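Local atomic coordinates of oxalate--CoA ligase (Arabidopsis thaliana, PDB entry 5IE2), a protein that belongs to the ANL superfamily of AMP-binding enzymes and is modelled here with ATP and a magnesium ion bound. Residues Glu310-Thr315 with Leu404-Arg409. Residues are numbered along the deposited sequence; the frame is centred on the assembly and turned at random.
With ATP (adenosine-5'-triphosphate), chain C.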
ATOM      1  N   GLU A 310      -8.708   7.038   8.105  1.00 17.81           N
ATOM      2  CA  GLU A 310      -8.749   5.891   7.217  1.00 16.59           C
ATOM      3  C   GLU A 310      -8.932   6.302   5.758  1.00 15.13           C
ATOM      4  O   GLU A 310      -9.714   7.214   5.444  1.00 15.79           O
ATOM      5  CB  GLU A 310      -9.907   4.961   7.625  1.00 19.13           C
ATOM      6  CG  GLU A 310      -9.803   3.611   6.922  1.00 21.41           C
ATOM      7  CD  GLU A 310     -10.888   2.614   7.287  1.00 22.73           C
ATOM      8  OE1 GLU A 310     -11.868   2.977   7.976  1.00 23.63           O
ATOM      9  OE2 GLU A 310     -10.751   1.442   6.847  1.00 22.21           O
ATOM     10  N   ALA A 311      -8.174   5.651   4.893  1.00 15.25           N
ATOM     11  CA  ALA A 311      -8.251   5.903   3.453  1.00 16.57           C
ATOM     12  C   ALA A 311      -8.585   4.587   2.729  1.00 16.46           C
ATOM     13  O   ALA A 311      -8.399   3.510   3.294  1.00 14.75           O
ATOM     14  CB  ALA A 311      -6.928   6.444   2.922  1.00 15.06           C
ATOM     15  N   TYR A 312      -8.997   4.705   1.469  1.00 16.06           N
ATOM     16  CA  TYR A 312      -9.327   3.584   0.583  1.00 15.80           C
ATOM     17  C   TYR A 312      -8.468   3.724  -0.682  1.00 15.19           C
ATOM     18  O   TYR A 312      -8.340   4.817  -1.226  1.00 14.86           O
ATOM     19  CB  TYR A 312     -10.825   3.634   0.277  1.00 15.61           C
ATOM     20  CG  TYR A 312     -11.354   2.843  -0.921  1.00 15.61           C
ATOM     21  CD1 TYR A 312     -11.140   1.465  -1.030  1.00 17.52           C
ATOM     22  CD2 TYR A 312     -12.189   3.460  -1.839  1.00 14.67           C
ATOM     23  CE1 TYR A 312     -11.710   0.705  -2.114  1.00 16.54           C
ATOM     24  CE2 TYR A 312     -12.770   2.735  -2.885  1.00 16.39           C
ATOM     25  CZ  TYR A 312     -12.513   1.384  -3.028  1.00 17.48           C
ATOM     26  OH  TYR A 312     -13.074   0.710  -4.087  1.00 18.30           O
ATOM     27  N   ALA A 313      -7.819   2.635  -1.080  1.00 15.26           N
ATOM     28  CA  ALA A 313      -6.811   2.702  -2.140  1.00 14.19           C
ATOM     29  C   ALA A 313      -6.662   1.383  -2.875  1.00 14.12           C
ATOM     30  O   ALA A 313      -7.059   0.376  -2.364  1.00 15.36           O
ATOM     31  CB  ALA A 313      -5.437   3.105  -1.558  1.00 14.42           C
ATOM     32  N   MET A 314      -6.110   1.411  -4.089  1.00 13.93           N
ATOM     33  CA  MET A 314      -5.861   0.156  -4.801  1.00 13.81           C
ATOM     34  C   MET A 314      -4.776   0.373  -5.834  1.00 14.73           C
ATOM     35  O   MET A 314      -4.493   1.502  -6.251  1.00 15.28           O
ATOM     36  CB  MET A 314      -7.172  -0.371  -5.441  1.00 14.20           C
ATOM     37  CG  MET A 314      -7.683   0.463  -6.641  1.00 14.26           C
ATOM     38  SD  MET A 314      -9.372  -0.065  -7.075  1.00 19.89           S
ATOM     39  CE  MET A 314      -9.244  -1.848  -7.316  1.00 19.03           C
ATOM     40  N   THR A 315      -4.135  -0.715  -6.246  1.00 14.03           N
ATOM     41  CA  THR A 315      -3.022  -0.606  -7.162  1.00 13.57           C
ATOM     42  C   THR A 315      -3.449   0.106  -8.458  1.00 15.49           C
ATOM     43  O   THR A 315      -2.699   0.893  -8.979  1.00 14.16           O
ATOM     44  CB  THR A 315      -2.471  -2.027  -7.513  1.00 20.66           C
ATOM     45  OG1 THR A 315      -2.075  -2.674  -6.306  1.00 19.57           O
ATOM     46  CG2 THR A 315      -1.261  -1.937  -8.414  1.00 19.09           C
ATOM     47  N   LEU A 404     -17.747   7.735   1.907  1.00 18.57           N
ATOM     48  CA  LEU A 404     -17.918   6.388   1.399  1.00 16.01           C
ATOM     49  C   LEU A 404     -17.813   5.375   2.546  1.00 16.09           C
ATOM     50  O   LEU A 404     -16.934   5.464   3.392  1.00 18.05           O
ATOM     51  CB  LEU A 404     -16.870   6.105   0.301  1.00 17.80           C
ATOM     52  CG  LEU A 404     -16.716   4.701  -0.284  1.00 17.96           C
ATOM     53  CD1 LEU A 404     -18.010   4.300  -0.985  1.00 19.26           C
ATOM     54  CD2 LEU A 404     -15.530   4.667  -1.254  1.00 17.07           C
ATOM     55  N   HIS A 405     -18.719   4.402   2.513  1.00 16.45           N
ATOM     56  CA  HIS A 405     -18.720   3.275   3.417  1.00 19.97           C
ATOM     57  C   HIS A 405     -18.619   2.008   2.607  1.00 21.44           C
ATOM     58  O   HIS A 405     -19.507   1.746   1.803  1.00 21.28           O
ATOM     59  CB  HIS A 405     -20.013   3.222   4.246  1.00 22.26           C
ATOM     60  CG  HIS A 405     -20.249   4.447   5.070  1.00 23.87           C
ATOM     61  ND1 HIS A 405     -20.063   4.463   6.441  1.00 22.72           N
ATOM     62  CD2 HIS A 405     -20.638   5.698   4.722  1.00 25.66           C
ATOM     63  CE1 HIS A 405     -20.312   5.681   6.897  1.00 25.70           C
ATOM     64  NE2 HIS A 405     -20.687   6.441   5.878  1.00 27.05           N
ATOM     65  N   LEU A 406     -17.566   1.225   2.816  1.00 20.42           N
ATOM     66  CA  LEU A 406     -17.397  -0.028   2.058  1.00 20.70           C
ATOM     67  C   LEU A 406     -18.118  -1.211   2.688  1.00 22.00           C
ATOM     68  O   LEU A 406     -18.133  -1.391   3.912  1.00 23.93           O
ATOM     69  CB  LEU A 406     -15.913  -0.346   1.923  1.00 18.02           C
ATOM     70  CG  LEU A 406     -15.172   0.666   1.056  1.00 20.44           C
ATOM     71  CD1 LEU A 406     -13.664   0.423   1.284  1.00 23.05           C
ATOM     72  CD2 LEU A 406     -15.528   0.594  -0.415  1.00 20.97           C
ATOM     73  N   VAL A 407     -18.731  -2.031   1.852  1.00 21.66           N
ATOM     74  CA  VAL A 407     -19.458  -3.209   2.311  1.00 22.54           C
ATOM     75  C   VAL A 407     -18.571  -4.421   2.072  1.00 24.17           C
ATOM     76  O   VAL A 407     -18.532  -5.357   2.887  1.00 26.73           O
ATOM     77  CB  VAL A 407     -20.833  -3.342   1.562  1.00 28.34           C
ATOM     78  CG1 VAL A 407     -21.573  -4.582   1.976  1.00 31.41           C
ATOM     79  CG2 VAL A 407     -21.671  -2.128   1.838  1.00 29.75           C
ATOM     80  N   GLY A 408     -17.856  -4.405   0.953  1.00 24.58           N
ATOM     81  CA  GLY A 408     -16.865  -5.457   0.754  1.00 24.14           C
ATOM     82  C   GLY A 408     -16.639  -5.723  -0.728  1.00 24.14           C
ATOM     83  O   GLY A 408     -17.309  -5.138  -1.570  1.00 25.04           O
ATOM     84  N   ARG A 409     -15.677  -6.572  -1.043  1.00 22.64           N
ATOM     85  CA  ARG A 409     -15.486  -7.009  -2.414  1.00 25.64           C
ATOM     86  C   ARG A 409     -16.672  -7.810  -2.870  1.00 27.02           C
ATOM     87  O   ARG A 409     -17.188  -8.657  -2.124  1.00 27.60           O
ATOM     88  CB  ARG A 409     -14.229  -7.841  -2.541  1.00 26.77           C
ATOM     89  CG  ARG A 409     -13.001  -7.094  -2.102  1.00 30.12           C
ATOM     90  CD  ARG A 409     -11.942  -8.091  -1.701  1.00 32.37           C
ATOM     91  NE  ARG A 409     -10.777  -7.530  -1.021  1.00 32.06           N
ATOM     92  CZ  ARG A 409      -9.660  -7.208  -1.658  1.00 33.22           C
ATOM     93  NH1 ARG A 409      -9.599  -7.350  -2.989  1.00 32.81           N
ATOM     94  NH2 ARG A 409      -8.618  -6.729  -0.967  1.00 31.36           N
TER
HETATM   95  PG  ATP C 601      -6.432  -8.529  -6.322  0.84 33.82           P
HETATM   96  O1G ATP C 601      -7.747  -9.234  -5.987  0.78 36.87           O
HETATM   97  O2G ATP C 601      -5.434  -9.422  -6.970  0.82 33.98           O
HETATM   98  O3G ATP C 601      -6.675  -7.258  -7.133  0.91 32.63           O
HETATM   99  PB  ATP C 601      -6.201  -6.785  -4.033  0.82 25.58           P
HETATM  100  O1B ATP C 601      -5.997  -7.053  -2.558  1.00 24.38           O
HETATM  101  O2B ATP C 601      -7.521  -6.340  -4.554  0.74 24.29           O
HETATM  102  O3B ATP C 601      -5.716  -8.071  -4.929  1.00 32.72           O
HETATM  103  PA  ATP C 601      -4.713  -4.242  -3.816  1.00 23.36           P
HETATM  104  O1A ATP C 601      -4.730  -3.263  -4.982  1.00 23.00           O
HETATM  105  O2A ATP C 601      -3.477  -4.420  -3.024  1.00 23.78           O
HETATM  106  O3A ATP C 601      -5.049  -5.695  -4.433  1.00 30.58           O
HETATM  107  O5' ATP C 601      -5.977  -3.940  -2.880  1.00 19.43           O
HETATM  108  C5' ATP C 601      -7.010  -2.973  -3.194  1.00 18.85           C
HETATM  109  C4' ATP C 601      -8.287  -3.469  -2.492  1.00 19.89           C
HETATM  110  O4' ATP C 601      -8.116  -3.346  -1.067  1.00 19.06           O
HETATM  111  C3' ATP C 601      -9.464  -2.577  -2.744  1.00 19.46           C
HETATM  112  O3' ATP C 601     -10.059  -2.909  -3.996  1.00 20.78           O
HETATM  113  C2' ATP C 601     -10.376  -2.881  -1.574  1.00 20.24           C
HETATM  114  O2' ATP C 601     -10.994  -4.161  -1.781  1.00 22.70           O
HETATM  115  C1' ATP C 601      -9.375  -3.082  -0.475  1.00 17.88           C
HETATM  116  N9  ATP C 601      -9.217  -1.882   0.382  1.00 16.30           N
HETATM  117  C8  ATP C 601      -8.316  -0.897   0.282  1.00 16.32           C
HETATM  118  N7  ATP C 601      -8.512  -0.001   1.297  1.00 15.32           N
HETATM  119  C5  ATP C 601      -9.557  -0.475   2.051  1.00 16.70           C
HETATM  120  C6  ATP C 601     -10.263  -0.030   3.275  1.00 17.63           C
HETATM  121  N6  ATP C 601      -9.843   1.100   3.937  1.00 16.26           N
HETATM  122  N1  ATP C 601     -11.271  -0.817   3.716  1.00 19.81           N
HETATM  123  C2  ATP C 601     -11.640  -1.953   3.081  1.00 21.74           C
HETATM  124  N3  ATP C 601     -11.046  -2.419   1.952  1.00 19.96           N
HETATM  125  C4  ATP C 601     -10.007  -1.704   1.435  1.00 16.67           C
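The ring of Tyr312 meets two leucines of strand 404-409, and the adenine of ATP lies against the same group, its N7 at the edge of the tyrosine ring and near the ring plane. Leu406 crosses the ring at about a right angle and lays CD1 over one face, 4.0 Å from the centroid and 28° off the normal, a CH-pi contact. Leu404 comes in obliquely, its CD2 lying 3.6 Å from Tyr312 CD2. With CG anti to the backbone N (chi1 163°), the tyrosine leans across from strand 308-314, while its OH is hydrogen-bonded to Asp394, which also bonds ATP. Leu406 CD1 does double duty: besides covering the tyrosine it lies 3.6 Å from ATP C2, so one methyl touches both the ring and the base.

Two acceptors of strand 308-314 hold the amino group of the adenine. N6 donates to the carbonyl O of Ala311 at 2.9 Å and also to Glu310 OE2, reached by an extended side chain; Leu292 N binds that same carboxylate oxygen, which would help hold it in place. Further along, Thr315 N gives the alpha-phosphate O1A a nearly straight bond (168°).

From the other strand Arg409 extends along the ribose. Its guanidinium carries O2' over the centre of one face, 3.3 Å above the plane, and turns an edge to the beta-phosphate: NH1 donates to O2B at 2.8 Å and NH2 to O1B. This two-point grip would fix the rotation of the guanidinium and probably offsets phosphate charge. Val407 and Gly408 form a classic beta bulge opposite Ile395, just before the arginine. The two strands belong to different sheets, and together they build the nucleotide pocket of an ANL-type AMP-binding fold, with the tyrosine and Leu406 on one side of the base and Arg409 reaching the beta-phosphate.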